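Local coordinates for spore coat polysaccharide biosynthesis protein SpsE (Bacillus subtilis, PDB 1VLI) that probably has N-acylneuraminate-9-phosphate synthase activity or a related one and takes part in spore coat polysaccharide biosynthesis, at residues A141-N146 with V337-Q342. Numbering follows the deposited sequence.
Sequences ASYEIN and VLRPGQ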
loop_
_atom_site.group_PDB
_atom_site.type_symbol
_atom_site.label_atom_id
_atom_site.label_comp_id
_atom_site.label_asym_id
_atom_site.label_seq_id
_atom_site.Cartn_x
_atom_site.Cartn_y
_atom_site.Cartn_z
ATOM N N ALA A 141 0.080 1.013 -2.115
ATOM C CA ALA A 141 -0.995 1.646 -1.364
ATOM C C ALA A 141 -2.348 1.374 -2.046
ATOM O O ALA A 141 -2.403 1.022 -3.251
ATOM C CB ALA A 141 -0.754 3.198 -1.300
ATOM N N SER A 142 -3.420 1.631 -1.295
ATOM C CA SER A 142 -4.784 1.401 -1.769
ATOM C C SER A 142 -5.107 2.145 -3.058
ATOM O O SER A 142 -5.729 1.572 -3.956
ATOM C CB SER A 142 -5.808 1.779 -0.690
ATOM O OG SER A 142 -5.662 0.959 0.460
ATOM N N TYR A 143 -4.681 3.409 -3.163
ATOM C CA TYR A 143 -5.092 4.254 -4.305
ATOM C C TYR A 143 -4.393 3.892 -5.612
ATOM O O TYR A 143 -4.854 4.275 -6.685
ATOM C CB TYR A 143 -4.960 5.750 -3.992
ATOM C CG TYR A 143 -5.781 6.173 -2.800
ATOM C CD1 TYR A 143 -7.075 5.655 -2.600
ATOM C CD2 TYR A 143 -5.276 7.074 -1.858
ATOM C CE1 TYR A 143 -7.852 6.021 -1.496
ATOM C CE2 TYR A 143 -6.050 7.457 -0.739
ATOM C CZ TYR A 143 -7.339 6.927 -0.574
ATOM O OH TYR A 143 -8.116 7.285 0.503
ATOM N N GLU A 144 -3.313 3.124 -5.512
ATOM C CA GLU A 144 -2.675 2.513 -6.669
ATOM C C GLU A 144 -3.165 1.100 -6.969
ATOM O O GLU A 144 -2.532 0.380 -7.748
ATOM C CB GLU A 144 -1.152 2.481 -6.486
ATOM C CG GLU A 144 -0.457 3.810 -6.750
ATOM C CD GLU A 144 -0.808 4.881 -5.739
ATOM O OE1 GLU A 144 -0.674 4.602 -4.535
ATOM O OE2 GLU A 144 -1.197 6.003 -6.143
ATOM N N ILE A 145 -4.271 0.670 -6.364
ATOM C CA ILE A 145 -4.781 -0.668 -6.668
ATOM C C ILE A 145 -5.093 -0.861 -8.157
ATOM O O ILE A 145 -5.102 -1.987 -8.656
ATOM C CB ILE A 145 -6.002 -1.032 -5.809
ATOM C CG1 ILE A 145 -6.237 -2.527 -5.865
ATOM C CG2 ILE A 145 -7.304 -0.229 -6.227
ATOM C CD1 ILE A 145 -7.209 -3.001 -4.772
ATOM N N ASN A 146 -5.316 0.234 -8.875
ATOM C CA ASN A 146 -5.704 0.160 -10.285
ATOM C C ASN A 146 -4.626 0.730 -11.184
ATOM O O ASN A 146 -4.874 0.978 -12.358
ATOM C CB ASN A 146 -7.064 0.866 -10.523
ATOM C CG ASN A 146 -6.959 2.382 -10.428
ATOM O OD1 ASN A 146 -6.023 2.909 -9.805
ATOM N ND2 ASN A 146 -7.920 3.104 -11.040
ATOM N N VAL A 337 -0.561 8.034 -15.766
ATOM C CA VAL A 337 -1.446 7.404 -14.773
ATOM C C VAL A 337 -1.215 8.112 -13.418
ATOM O O VAL A 337 -0.159 7.927 -12.769
ATOM C CB VAL A 337 -1.147 5.901 -14.705
ATOM C CG1 VAL A 337 -1.923 5.183 -13.571
ATOM C CG2 VAL A 337 -1.432 5.264 -16.036
ATOM N N LEU A 338 -2.169 8.971 -13.034
ATOM C CA LEU A 338 -2.001 9.878 -11.882
ATOM C C LEU A 338 -3.229 9.849 -10.968
ATOM O O LEU A 338 -4.273 9.366 -11.359
ATOM C CB LEU A 338 -1.710 11.306 -12.361
ATOM C CG LEU A 338 -0.401 11.473 -13.139
ATOM C CD1 LEU A 338 -0.447 12.705 -14.005
ATOM C CD2 LEU A 338 0.804 11.508 -12.220
ATOM N N ARG A 339 -3.086 10.321 -9.736
ATOM C CA ARG A 339 -4.216 10.475 -8.845
ATOM C C ARG A 339 -4.902 11.795 -9.211
ATOM O O ARG A 339 -4.225 12.797 -9.513
ATOM C CB ARG A 339 -3.758 10.533 -7.397
ATOM C CG ARG A 339 -3.177 9.258 -6.833
ATOM C CD ARG A 339 -2.825 9.429 -5.384
ATOM N NE ARG A 339 -2.140 8.272 -4.842
ATOM C CZ ARG A 339 -2.094 7.979 -3.552
ATOM N NH1 ARG A 339 -2.690 8.764 -2.664
ATOM N NH2 ARG A 339 -1.475 6.887 -3.152
ATOM N N PRO A 340 -6.234 11.799 -9.207
ATOM C CA PRO A 340 -6.994 12.969 -9.645
ATOM C C PRO A 340 -6.842 14.212 -8.765
ATOM O O PRO A 340 -6.981 15.327 -9.265
ATOM C CB PRO A 340 -8.456 12.474 -9.640
ATOM C CG PRO A 340 -8.483 11.317 -8.801
ATOM C CD PRO A 340 -7.110 10.682 -8.831
ATOM N N GLY A 341 -6.568 14.020 -7.475
ATOM C CA GLY A 341 -6.654 15.107 -6.505
ATOM C C GLY A 341 -8.064 15.663 -6.516
ATOM O O GLY A 341 -9.039 14.930 -6.293
ATOM N N GLN A 342 -8.183 16.950 -6.820
ATOM C CA GLN A 342 -9.499 17.602 -6.821
ATOM C C GLN A 342 -10.240 17.508 -8.176
ATOM O O GLN A 342 -11.426 17.827 -8.279
ATOM C CB GLN A 342 -9.356 19.062 -6.355
ATOM C CG GLN A 342 -9.068 19.207 -4.852
ATOM C CD GLN A 342 -10.220 18.687 -3.984
ATOM O OE1 GLN A 342 -10.112 17.621 -3.360
ATOM N NE2 GLN A 342 -11.332 19.429 -3.961
#
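R339 lays its guanidinium group across the CB of Y143, which sits over the centre of one face, 3.6 Å above the plane. The tyrosine ring continues from there and points its CD2 edge at that guanidinium face. CD2 of Y143 lies 3.2 Å from NH1 of R339, and the two planes stand 89° apart. E144 grips the same guanidinium at its NE/NH2 edge, side-on. The grip is a two-pronged salt bridge: NE of R339 gives a hydrogen bond of 2.8 Å to OE2 of E144, and NH2 of R339 gives one of 2.8 Å to OE1 of E144. Both oxygens use their syn lone pairs. Carboxylate and guanidinium are nearly coplanar, 14° apart, and the paired bonds hold the two groups edge to edge. E144 reaches this position by a bend at chi2 (67°), while R339 runs extended from CG to NE. Residues 141-146 form the loop that follows strand 138-140 of the NeuB-family TIM barrel, with a short 3-10 turn at 142-143. Residues 337-342 run from the end of strand 335-338 of the SAF (antifreeze-like) domain into the loop after it. The R339-E144 salt bridge thus ties the SAF domain to the barrel loop. OE2 of E144 also forms a salt bridge with NE of R316, so two arginines share this buried carboxylate. R316 also donates from NH1 to the backbone O of V337. The side chain of A141 lies about 8 Å from the bound zinc ion. CB of A141 comes loosely to the guanidinium edge, 4.2 Å from NH2 of R339.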